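Local structure of putative acyl-CoA dehydrogenase (Burkholderia xenovorans, 5JSC) at residues A142-S147 with R256-F261; R31-G36 with V91-E96; R287-F290 with D296-L299. The protein belongs to the acyl-CoA dehydrogenase family of flavoproteins and binds flavin-adenine dinucleotide, in an assembly of four copies of the chain. All coordinates share one frame; numbering follows the deposited sequence. Where two conformers were deposited one is given.

Contact 1 of 3, residues A142-S147 with R256-F261. With FAD (flavin-adenine dinucleotide), chain M.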
loop_
_atom_site.group_PDB
_atom_site.type_symbol
_atom_site.label_atom_id
_atom_site.label_comp_id
_atom_site.label_asym_id
_atom_site.label_seq_id
_atom_site.Cartn_x
_atom_site.Cartn_y
_atom_site.Cartn_z
ATOM N N ALA C 142 17.353 2.664 35.483
ATOM C CA ALA C 142 17.156 1.247 35.196
ATOM C C ALA C 142 17.532 0.917 33.758
ATOM O O ALA C 142 17.576 1.787 32.887
ATOM C CB ALA C 142 15.696 0.848 35.449
ATOM N N ALA C 143 17.778 -0.373 33.516
ATOM C CA ALA C 143 18.081 -0.863 32.175
ATOM C C ALA C 143 17.692 -2.332 32.068
ATOM O O ALA C 143 17.664 -3.061 33.063
ATOM C CB ALA C 143 19.561 -0.670 31.832
ATOM N N PHE C 144 17.418 -2.751 30.835
ATOM C CA PHE C 144 16.855 -4.057 30.488
ATOM C C PHE C 144 17.792 -4.674 29.458
ATOM O O PHE C 144 17.837 -4.212 28.315
ATOM C CB PHE C 144 15.446 -3.859 29.927
ATOM C CG PHE C 144 14.708 -5.120 29.554
ATOM C CD1 PHE C 144 14.029 -5.854 30.514
ATOM C CD2 PHE C 144 14.602 -5.516 28.221
ATOM C CE1 PHE C 144 13.307 -6.984 30.171
ATOM C CE2 PHE C 144 13.869 -6.646 27.870
ATOM C CZ PHE C 144 13.225 -7.380 28.848
ATOM N N ALA C 145 18.565 -5.681 29.856
ATOM C CA ALA C 145 19.653 -6.200 29.009
ATOM C C ALA C 145 19.313 -7.610 28.516
ATOM O O ALA C 145 19.624 -8.617 29.166
ATOM C CB ALA C 145 20.994 -6.173 29.755
ATOM N N LEU C 146 18.710 -7.672 27.331
ATOM C CA LEU C 146 18.235 -8.906 26.721
ATOM C C LEU C 146 18.955 -9.217 25.420
ATOM O O LEU C 146 19.479 -10.329 25.251
ATOM C CB LEU C 146 16.720 -8.802 26.474
ATOM C CG LEU C 146 16.026 -10.041 25.904
ATOM C CD1 LEU C 146 16.195 -11.215 26.863
ATOM C CD2 LEU C 146 14.539 -9.758 25.627
ATOM N N SER C 147 19.016 -8.251 24.510
ATOM C CA SER C 147 19.576 -8.448 23.175
ATOM C C SER C 147 21.093 -8.631 23.203
ATOM O O SER C 147 21.800 -8.081 24.053
ATOM C CB SER C 147 19.232 -7.246 22.294
ATOM O OG SER C 147 17.832 -7.073 22.216
ATOM N N ARG C 256 7.063 -11.575 29.744
ATOM C CA ARG C 256 5.996 -10.905 30.482
ATOM C C ARG C 256 6.296 -9.425 30.673
ATOM O O ARG C 256 5.374 -8.600 30.683
ATOM C CB ARG C 256 5.789 -11.576 31.838
ATOM C CG ARG C 256 5.105 -12.935 31.749
ATOM C CD ARG C 256 5.106 -13.636 33.104
ATOM N NE ARG C 256 4.386 -12.864 34.115
ATOM C CZ ARG C 256 4.665 -12.883 35.417
ATOM N NH1 ARG C 256 5.661 -13.632 35.878
ATOM N NH2 ARG C 256 3.953 -12.149 36.260
ATOM N N THR C 257 7.573 -9.074 30.829
ATOM C CA THR C 257 7.936 -7.666 30.947
ATOM C C THR C 257 7.661 -6.935 29.639
ATOM O O THR C 257 7.089 -5.836 29.633
ATOM C CB THR C 257 9.407 -7.544 31.352
ATOM O OG1 THR C 257 9.624 -8.252 32.587
ATOM C CG2 THR C 257 9.799 -6.084 31.544
ATOM N N LEU C 258 8.043 -7.541 28.520
ATOM C CA LEU C 258 7.763 -6.946 27.217
ATOM C C LEU C 258 6.265 -6.832 26.943
ATOM O O LEU C 258 5.830 -5.893 26.262
ATOM C CB LEU C 258 8.452 -7.769 26.128
ATOM C CG LEU C 258 9.969 -7.594 26.112
ATOM C CD1 LEU C 258 10.617 -8.753 25.369
ATOM C CD2 LEU C 258 10.339 -6.257 25.460
ATOM N N ASP C 259 5.461 -7.772 27.447
ATOM C CA ASP C 259 4.019 -7.695 27.229
ATOM C C ASP C 259 3.421 -6.461 27.883
ATOM O O ASP C 259 2.436 -5.907 27.378
ATOM C CB ASP C 259 3.330 -8.943 27.769
ATOM C CG ASP C 259 3.442 -10.122 26.835
ATOM O OD1 ASP C 259 3.784 -9.922 25.649
ATOM O OD2 ASP C 259 3.169 -11.258 27.291
ATOM N N ILE C 260 3.988 -6.023 29.006
ATOM C CA ILE C 260 3.545 -4.775 29.613
ATOM C C ILE C 260 3.922 -3.599 28.728
ATOM O O ILE C 260 3.083 -2.762 28.375
ATOM C CB ILE C 260 4.153 -4.616 31.017
ATOM C CG1 ILE C 260 3.788 -5.810 31.897
ATOM C CG2 ILE C 260 3.711 -3.286 31.641
ATOM C CD1 ILE C 260 4.456 -5.764 33.253
ATOM N N PHE C 261 5.192 -3.498 28.368
ATOM C CA PHE C 261 5.641 -2.231 27.821
ATOM C C PHE C 261 5.559 -2.135 26.302
ATOM O O PHE C 261 5.698 -1.031 25.777
ATOM C CB PHE C 261 7.045 -1.930 28.350
ATOM C CG PHE C 261 7.036 -1.623 29.824
ATOM C CD1 PHE C 261 6.615 -0.382 30.270
ATOM C CD2 PHE C 261 7.350 -2.593 30.758
ATOM C CE1 PHE C 261 6.553 -0.095 31.616
ATOM C CE2 PHE C 261 7.296 -2.310 32.117
ATOM C CZ PHE C 261 6.891 -1.062 32.545
HETATM P PA FAD M . 17.648 -9.497 14.084
HETATM O O1A FAD M . 17.202 -10.370 15.195
HETATM O O2A FAD M . 18.894 -9.933 13.309
HETATM O O5B FAD M . 16.426 -9.315 13.086
HETATM C C5B FAD M . 16.618 -8.597 11.852
HETATM C C4B FAD M . 15.251 -8.457 11.235
HETATM O O4B FAD M . 14.756 -9.766 10.899
HETATM C C3B FAD M . 14.173 -7.907 12.158
HETATM O O3B FAD M . 14.231 -6.486 12.306
HETATM C C2B FAD M . 12.895 -8.400 11.475
HETATM O O2B FAD M . 12.532 -7.512 10.417
HETATM C C1B FAD M . 13.342 -9.748 10.883
HETATM N N9A FAD M . 12.875 -10.932 11.595
HETATM C C8A FAD M . 13.108 -11.260 12.906
HETATM N N7A FAD M . 12.640 -12.433 13.254
HETATM C C5A FAD M . 12.053 -12.913 12.090
HETATM C C6A FAD M . 11.391 -14.117 11.790
HETATM N N6A FAD M . 11.177 -15.091 12.682
HETATM N N1A FAD M . 10.933 -14.288 10.529
HETATM C C2A FAD M . 11.121 -13.304 9.639
HETATM N N3A FAD M . 11.732 -12.126 9.809
HETATM C C4A FAD M . 12.183 -11.994 11.064
HETATM N N1 FAD M . 17.545 -4.502 23.391
HETATM C C2 FAD M . 17.621 -4.733 24.739
HETATM O O2 FAD M . 17.822 -5.869 25.202
HETATM N N3 FAD M . 17.484 -3.687 25.613
HETATM C C4 FAD M . 17.268 -2.368 25.266
HETATM O O4 FAD M . 17.249 -1.493 26.127
HETATM C C4X FAD M . 17.159 -2.133 23.856
HETATM N N5 FAD M . 17.020 -0.903 23.447
HETATM C C5X FAD M . 17.119 -0.653 22.087
HETATM C C6 FAD M . 17.131 0.670 21.649
HETATM C C7 FAD M . 17.332 0.981 20.310
HETATM C C7M FAD M . 17.384 2.427 19.887
HETATM C C8 FAD M . 17.503 -0.060 19.376
HETATM C C8M FAD M . 17.729 0.234 17.913
HETATM C C9 FAD M . 17.471 -1.381 19.808
HETATM C C9A FAD M . 17.289 -1.687 21.154
HETATM N N10 FAD M . 17.354 -3.012 21.636
HETATM C C10 FAD M . 17.324 -3.265 22.986
HETATM C "C1'" FAD M . 17.614 -4.104 20.689
HETATM C "C2'" FAD M . 16.378 -4.527 19.901
HETATM O "O2'" FAD M . 15.442 -5.197 20.743
HETATM C "C3'" FAD M . 16.802 -5.460 18.767
HETATM O "O3'" FAD M . 17.533 -4.652 17.857
HETATM C "C4'" FAD M . 15.634 -6.128 18.043
HETATM O "O4'" FAD M . 15.056 -7.115 18.900
HETATM C "C5'" FAD M . 16.067 -6.760 16.735
HETATM O "O5'" FAD M . 17.133 -7.687 17.024
HETATM P P FAD M . 18.441 -7.596 16.065
HETATM O O1P FAD M . 18.941 -6.196 15.973
HETATM O O2P FAD M . 19.446 -8.606 16.526
HETATM O O3P FAD M . 17.902 -8.023 14.626
#
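Phe144, on the short strand 144-145, faces Thr257 on the long helix 250-286, and even at this nearest point their backbones stay well apart, with CA of Phe144 9.6 Å from CA of Thr257. Side chains therefore have to span the interval, and all of those that meet are apolar at the point of touch. The Phe144 ring reaches across because its CG lies anti to the backbone N (chi1 -178°), which carries the ring out from the strand toward the helix. Its CE1 comes to 3.9 Å from the methyl CG2 of Thr257, while CZ rests near CG of Leu258; both neighbours approach the ring obliquely. The hydroxyl of Thr257 does not join in, being bonded to the carbonyl of Leu253 one turn back along the helix. Beside this pair, CD2 of Leu146 meets CD1 of Leu258 at 4.1 Å. This is the junction of the middle, beta-rich domain of an acyl-CoA dehydrogenase with its C-terminal helical domain, and the same segment, Phe144 on the strand with Leu146 and Ser147 in the loop after it, holds the flavin. N3 of the FAD donates an almost straight bond (174°) to Phe144 O, 2.8 Å away. The flavin O2 is gripped by two backbone amides, Leu146 N at 2.9 Å and Ser147 N at 2.8 Å, the second much the straighter of the two. Ser147 OG adds a further bond to the flavin N1, also 2.8 Å. One rim of the pyrimidine part is thus fixed in position by four bonds, and the paired amides at O2 would probably draw electron density toward that end of the ring system. The backbone of Ala145 is hydrogen-bonded to Val188 and Phe190 of strand 186-192, which sets strand 144-145 at the edge of its sheet within this chain.

Contact 2 of 3, residues R31-G36 with V91-E96. With EDO (1,2-ethanediol), chain O.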
loop_
_atom_site.group_PDB
_atom_site.type_symbol
_atom_site.label_atom_id
_atom_site.label_comp_id
_atom_site.label_asym_id
_atom_site.label_seq_id
_atom_site.Cartn_x
_atom_site.Cartn_y
_atom_site.Cartn_z
ATOM N N ARG C 31 -7.877 11.310 32.665
ATOM C CA ARG C 31 -8.002 12.650 32.109
ATOM C C ARG C 31 -7.209 13.655 32.929
ATOM O O ARG C 31 -6.548 14.539 32.371
ATOM C CB ARG C 31 -9.474 13.050 32.033
ATOM C CG ARG C 31 -10.253 12.267 30.988
ATOM C CD ARG C 31 -11.691 12.751 30.873
ATOM N NE ARG C 31 -12.591 12.070 31.799
ATOM C CZ ARG C 31 -13.124 10.871 31.573
ATOM N NH1 ARG C 31 -12.839 10.212 30.457
ATOM N NH2 ARG C 31 -13.939 10.328 32.466
ATOM N N GLU C 32 -7.247 13.529 34.252
ATOM C CA GLU C 32 -6.454 14.430 35.079
ATOM C C GLU C 32 -4.963 14.185 34.881
ATOM O O GLU C 32 -4.176 15.137 34.824
ATOM C CB GLU C 32 -6.864 14.274 36.540
ATOM C CG GLU C 32 -8.237 14.857 36.777
ATOM C CD GLU C 32 -8.871 14.378 38.054
ATOM O OE1 GLU C 32 -8.202 13.654 38.823
ATOM O OE2 GLU C 32 -10.048 14.726 38.280
ATOM N N LEU C 33 -4.560 12.918 34.753
ATOM C CA LEU C 33 -3.153 12.616 34.523
ATOM C C LEU C 33 -2.689 13.187 33.192
ATOM O O LEU C 33 -1.591 13.754 33.097
ATOM C CB LEU C 33 -2.925 11.101 34.565
ATOM C CG LEU C 33 -1.528 10.608 34.166
ATOM C CD1 LEU C 33 -1.104 9.423 35.025
ATOM C CD2 LEU C 33 -1.451 10.214 32.674
ATOM N N ALA C 34 -3.520 13.048 32.152
ATOM C CA ALA C 34 -3.164 13.585 30.844
ATOM C C ALA C 34 -2.937 15.086 30.910
ATOM O O ALA C 34 -2.001 15.610 30.295
ATOM C CB ALA C 34 -4.255 13.259 29.827
ATOM N N ALA C 35 -3.791 15.800 31.645
ATOM C CA ALA C 35 -3.597 17.240 31.779
ATOM C C ALA C 35 -2.335 17.545 32.571
ATOM O O ALA C 35 -1.593 18.483 32.240
ATOM C CB ALA C 35 -4.819 17.877 32.439
ATOM N N GLY C 36 -2.067 16.754 33.612
ATOM C CA GLY C 36 -0.902 17.005 34.440
ATOM C C GLY C 36 0.402 16.785 33.702
ATOM O O GLY C 36 1.325 17.601 33.804
ATOM N N VAL C 91 0.595 4.598 32.040
ATOM C CA VAL C 91 1.924 4.557 31.426
ATOM C C VAL C 91 1.849 4.964 29.958
ATOM O O VAL C 91 2.702 5.714 29.457
ATOM C CB VAL C 91 2.558 3.163 31.588
ATOM C CG1 VAL C 91 3.857 3.084 30.775
ATOM C CG2 VAL C 91 2.843 2.877 33.060
ATOM N N CYS C 92 0.809 4.506 29.258
ATOM C CA CYS C 92 0.650 4.860 27.851
ATOM C C CYS C 92 0.396 6.355 27.669
ATOM O O CYS C 92 0.987 6.984 26.783
ATOM C CB CYS C 92 -0.477 4.031 27.235
ATOM S SG CYS C 92 0.014 2.318 26.937
ATOM N N LEU C 93 -0.480 6.945 28.488
ATOM C CA LEU C 93 -0.713 8.382 28.372
ATOM C C LEU C 93 0.559 9.173 28.662
ATOM O O LEU C 93 0.804 10.220 28.043
ATOM C CB LEU C 93 -1.842 8.814 29.315
ATOM C CG LEU C 93 -3.256 8.421 28.877
ATOM C CD1 LEU C 93 -4.250 8.627 30.031
ATOM C CD2 LEU C 93 -3.677 9.228 27.667
ATOM N N LEU C 94 1.371 8.706 29.615
ATOM C CA LEU C 94 2.629 9.391 29.911
ATOM C C LEU C 94 3.581 9.331 28.723
ATOM O O LEU C 94 4.118 10.359 28.295
ATOM C CB LEU C 94 3.279 8.793 31.159
ATOM C CG LEU C 94 2.506 9.031 32.464
ATOM C CD1 LEU C 94 3.150 8.248 33.591
ATOM C CD2 LEU C 94 2.454 10.526 32.806
ATOM N N ARG C 95 3.805 8.132 28.170
ATOM C CA ARG C 95 4.700 8.034 27.017
ATOM C C ARG C 95 4.141 8.779 25.812
ATOM O O ARG C 95 4.888 9.459 25.091
ATOM C CB ARG C 95 4.956 6.570 26.657
ATOM C CG ARG C 95 5.920 5.865 27.586
ATOM C CD ARG C 95 6.529 4.640 26.888
ATOM N NE ARG C 95 7.518 5.014 25.869
ATOM C CZ ARG C 95 8.292 4.144 25.224
ATOM N NH1 ARG C 95 8.192 2.841 25.481
ATOM N NH2 ARG C 95 9.178 4.577 24.331
ATOM N N GLU C 96 2.836 8.656 25.563
ATOM C CA GLU C 96 2.240 9.375 24.437
ATOM C C GLU C 96 2.481 10.876 24.555
ATOM O O GLU C 96 2.931 11.523 23.599
ATOM C CB GLU C 96 0.743 9.082 24.343
ATOM C CG GLU C 96 0.118 9.785 23.165
ATOM C CD GLU C 96 -1.391 9.749 23.158
ATOM O OE1 GLU C 96 -1.993 8.812 23.716
ATOM O OE2 GLU C 96 -1.991 10.672 22.567
HETATM C C1 EDO O . -5.504 9.132 23.442
HETATM O O1 EDO O . -4.466 9.017 22.471
HETATM C C2 EDO O . -5.129 10.181 24.477
HETATM O O2 EDO O . -4.550 11.316 23.830
#
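Leu33 packs against Leu93 and Leu94 in a small, buried, wholly apolar helix-to-helix contact within the N-terminal helical domain, joining helix 28-44 to helix 88-101. One methyl does nearly all the touching: CD2 of Leu33 lies 3.7 Å from CB of Leu93 and 3.9 Å from CD2 of Leu94. Because CG of Leu33 is anti to its backbone N (chi1 173°), the branched end is thrust at the opposing helix and comes to rest between two consecutive residues there. The two leucines it meets receive it differently. Leu93 offers the base of its side chain, whereas Leu94 leaves its backbone to one side and meets the methyl with its own tip, CD2, its side chain lying roughly at right angles to that of Leu33.

A 1,2-ethanediol molecule, probably from the crystallisation liquor, sits beside Leu93, whose CD2 is 3.6 Å from its carbon C2. Its two hydroxyls donate to the Glu96 carboxylate, O1 to OE1 at 2.8 Å and O2 to OE2 at 2.9 Å. Arg274, which forms a salt bridge with that carboxylate, is also hydrogen-bonded to the diol; with the hydrogen bond from Tyr319 it probably keeps Glu96 ionised.

Around the pair, Tyr72 touches Leu33 and Trp69 touches Leu94, while helix 88-101 also packs on helices 103-122, 250-286 and 298-325.

Contact 3 of 3, residues R287-F290 with D296-L299. With FAD (flavin-adenine dinucleotide), chain T.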
loop_
_atom_site.group_PDB
_atom_site.type_symbol
_atom_site.label_atom_id
_atom_site.label_comp_id
_atom_site.label_asym_id
_atom_site.label_seq_id
_atom_site.Cartn_x
_atom_site.Cartn_y
_atom_site.Cartn_z
ATOM N N ARG C 287 0.806 27.537 4.495
ATOM C CA ARG C 287 1.707 27.631 3.346
ATOM C C ARG C 287 0.944 28.120 2.121
ATOM O O ARG C 287 0.112 27.397 1.565
ATOM C CB ARG C 287 2.365 26.283 3.068
ATOM C CG ARG C 287 3.376 26.312 1.924
ATOM C CD ARG C 287 4.554 27.221 2.240
ATOM N NE ARG C 287 5.672 27.012 1.309
ATOM C CZ ARG C 287 6.792 27.725 1.316
ATOM N NH1 ARG C 287 6.942 28.703 2.201
ATOM N NH2 ARG C 287 7.766 27.464 0.446
ATOM N N LYS C 288 1.240 29.342 1.685
ATOM C CA LYS C 288 0.604 29.901 0.500
ATOM C C LYS C 288 1.270 29.363 -0.763
ATOM O O LYS C 288 2.498 29.275 -0.847
ATOM C CB LYS C 288 0.690 31.426 0.523
ATOM C CG LYS C 288 -0.016 32.069 1.704
ATOM C CD LYS C 288 0.122 33.608 1.645
ATOM C CE LYS C 288 -0.495 34.289 2.850
ATOM N NZ LYS C 288 0.329 34.104 4.074
ATOM N N MET C 289 0.450 28.986 -1.740
ATOM C CA MET C 289 0.952 28.511 -3.022
ATOM C C MET C 289 -0.191 28.491 -4.022
ATOM O O MET C 289 -1.347 28.230 -3.663
ATOM C CB MET C 289 1.567 27.110 -2.917
ATOM C CG MET C 289 0.647 26.087 -2.251
ATOM S SD MET C 289 1.123 24.360 -2.510
ATOM C CE MET C 289 2.735 24.325 -1.714
ATOM N N PHE C 290 0.156 28.766 -5.279
ATOM C CA PHE C 290 -0.784 28.684 -6.395
ATOM C C PHE C 290 -2.057 29.480 -6.117
ATOM O O PHE C 290 -3.166 29.066 -6.469
ATOM C CB PHE C 290 -1.103 27.226 -6.726
ATOM C CG PHE C 290 0.113 26.415 -7.067
ATOM C CD1 PHE C 290 0.729 26.560 -8.306
ATOM C CD2 PHE C 290 0.655 25.528 -6.146
ATOM C CE1 PHE C 290 1.852 25.828 -8.626
ATOM C CE2 PHE C 290 1.783 24.780 -6.464
ATOM C CZ PHE C 290 2.384 24.937 -7.705
ATOM N N ASP C 296 -5.740 23.800 0.664
ATOM C CA ASP C 296 -6.890 23.879 -0.226
ATOM C C ASP C 296 -6.877 22.806 -1.309
ATOM O O ASP C 296 -7.896 22.614 -1.988
ATOM C CB ASP C 296 -6.957 25.265 -0.875
ATOM C CG ASP C 296 -7.329 26.347 0.117
ATOM O OD1 ASP C 296 -8.364 26.191 0.809
ATOM O OD2 ASP C 296 -6.580 27.338 0.226
ATOM N N PHE C 297 -5.756 22.116 -1.494
ATOM C CA PHE C 297 -5.660 21.099 -2.532
ATOM C C PHE C 297 -6.200 19.764 -2.037
ATOM O O PHE C 297 -5.937 19.366 -0.899
ATOM C CB PHE C 297 -4.212 20.919 -2.965
ATOM C CG PHE C 297 -3.693 22.017 -3.833
ATOM C CD1 PHE C 297 -4.166 22.176 -5.125
ATOM C CD2 PHE C 297 -2.698 22.866 -3.377
ATOM C CE1 PHE C 297 -3.669 23.168 -5.939
ATOM C CE2 PHE C 297 -2.189 23.868 -4.194
ATOM C CZ PHE C 297 -2.680 24.018 -5.480
ATOM N N GLN C 298 -6.910 19.048 -2.920
ATOM C CA GLN C 298 -7.463 17.745 -2.532
ATOM C C GLN C 298 -6.388 16.782 -2.060
ATOM O O GLN C 298 -6.625 15.999 -1.136
ATOM C CB GLN C 298 -8.221 17.087 -3.685
ATOM C CG GLN C 298 -9.530 17.722 -4.046
ATOM C CD GLN C 298 -10.375 16.788 -4.885
ATOM O OE1 GLN C 298 -9.849 15.971 -5.652
ATOM N NE2 GLN C 298 -11.684 16.874 -4.725
ATOM N N LEU C 299 -5.226 16.762 -2.724
ATOM C CA LEU C 299 -4.198 15.800 -2.321
ATOM C C LEU C 299 -3.762 16.051 -0.890
ATOM O O LEU C 299 -3.553 15.107 -0.122
ATOM C CB LEU C 299 -2.994 15.859 -3.268
ATOM C CG LEU C 299 -3.170 15.223 -4.653
ATOM C CD1 LEU C 299 -1.908 15.429 -5.487
ATOM C CD2 LEU C 299 -3.490 13.742 -4.542
HETATM P PA FAD T . 6.392 23.740 -1.159
HETATM O O1A FAD T . 6.366 24.386 -2.502
HETATM O O2A FAD T . 5.864 24.574 -0.014
HETATM O O5B FAD T . 5.608 22.371 -1.257
HETATM C C5B FAD T . 5.349 21.619 -0.054
HETATM C C4B FAD T . 4.726 20.321 -0.495
HETATM O O4B FAD T . 3.455 20.601 -1.113
HETATM C C3B FAD T . 5.482 19.574 -1.586
HETATM O O3B FAD T . 6.599 18.842 -1.086
HETATM C C2B FAD T . 4.387 18.678 -2.166
HETATM O O2B FAD T . 4.255 17.483 -1.396
HETATM C C1B FAD T . 3.135 19.558 -2.016
HETATM N N9A FAD T . 2.644 20.160 -3.253
HETATM C C8A FAD T . 3.319 21.026 -4.073
HETATM N N7A FAD T . 2.599 21.497 -5.062
HETATM C C5A FAD T . 1.362 20.893 -4.884
HETATM C C6A FAD T . 0.150 20.992 -5.590
HETATM N N6A FAD T . -0.018 21.759 -6.677
HETATM N N1A FAD T . -0.900 20.269 -5.142
HETATM C C2A FAD T . -0.735 19.498 -4.061
HETATM N N3A FAD T . 0.360 19.325 -3.316
HETATM C C4A FAD T . 1.379 20.060 -3.778
HETATM N N1 FAD T . 16.138 24.463 -5.297
HETATM C C2 FAD T . 16.888 25.157 -6.201
HETATM O O2 FAD T . 16.434 26.121 -6.830
HETATM N N3 FAD T . 18.184 24.776 -6.441
HETATM C C4 FAD T . 18.839 23.712 -5.852
HETATM O O4 FAD T . 20.026 23.517 -6.081
HETATM C C4X FAD T . 18.038 22.964 -4.923
HETATM N N5 FAD T . 18.604 21.981 -4.274
HETATM C C5X FAD T . 17.890 21.382 -3.249
HETATM C C6 FAD T . 18.535 20.444 -2.441
HETATM C C7 FAD T . 17.906 19.897 -1.328
HETATM C C7M FAD T . 18.647 18.917 -0.454
HETATM C C8 FAD T . 16.592 20.280 -1.024
HETATM C C8M FAD T . 15.878 19.717 0.180
HETATM C C9 FAD T . 15.941 21.201 -1.837
HETATM C C9A FAD T . 16.576 21.759 -2.942
HETATM N N10 FAD T . 15.978 22.775 -3.716
HETATM C C10 FAD T . 16.695 23.420 -4.696
HETATM C "C1'" FAD T . 14.617 23.224 -3.390
HETATM C "C2'" FAD T . 13.525 22.260 -3.844
HETATM O "O2'" FAD T . 13.395 22.278 -5.266
HETATM C "C3'" FAD T . 12.196 22.654 -3.197
HETATM O "O3'" FAD T . 12.315 22.360 -1.809
HETATM C "C4'" FAD T . 10.970 21.928 -3.755
HETATM O "O4'" FAD T . 10.701 22.398 -5.078
HETATM C "C5'" FAD T . 9.746 22.102 -2.880
HETATM O "O5'" FAD T . 9.520 23.517 -2.697
HETATM P P FAD T . 9.248 23.983 -1.176
HETATM O O1P FAD T . 10.312 23.516 -0.254
HETATM O O2P FAD T . 9.076 25.476 -1.186
HETATM O O3P FAD T . 7.872 23.279 -0.798
#
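Met289, Phe290 and Phe297 meet in the FAD pocket, where they border the adenine, while Arg287 of the same short segment holds the diphosphate. The Phe297 ring is central to the contact. One of its faces receives N1A of the adenine, 3.5 Å above the plane and over the ring centre, and its far end is met from the 287-290 side. There CZ of Phe297 lies 3.7 Å from CD2 of Phe290; the two rings are steeply inclined, with planes at 80° and centroids 5.8 Å apart. Phe290 also turns CE2 toward the adenine amino nitrogen N6A, 3.5 Å away, so both phenylalanines border the same end of the base.

Met289 completes the group with a Met-aromatic contact, its SD standing 3.7 Å from CE2 of Phe297 in an oblique approach. A bend at chi3 (62°) brings its methyl CE to the ribose-phosphate link of the FAD, near O5B. Farther along the cofactor, Arg287 NE donates to O2A at 2.8 Å and NH2 to O2P at 2.9 Å. A single guanidinium thereby bridges the two phosphates, and its positive charge would help to balance theirs. Its NH1 bonds to the carbonyl of Pro149 of the second subunit, whose Asp154 accepts a bond from Phe290 N, so the pocket lies at a subunit interface.

Strand 288-289 follows helix 250-286 and pairs antiparallel with strand 292-293, and Phe297 is the N-cap residue of helix 298-325, whose first turn packs on the third subunit.

From the N terminus, contact 2 comes first, bringing helix 88-101 back to helix 28-44 and closing a loop inside the N-terminal helical domain. Contact 1 then closes a much longer loop, from strand 144-145 through the middle beta domain to helix 250-286. Contact 3 closes a short loop, in which the hairpin of strands 288-289 and 292-293 leads from that helix to the start of helix 298-325. The three follow in series, neither nested nor crossed. Contacts 1 and 2 touch through Phe261 and Val91, whereas contacts 1 and 3 have centres about 45 Å apart, although helix 250-286 leads from one to the other. They hold different FAD molecules, at the flavin and the adenine-diphosphate ends respectively.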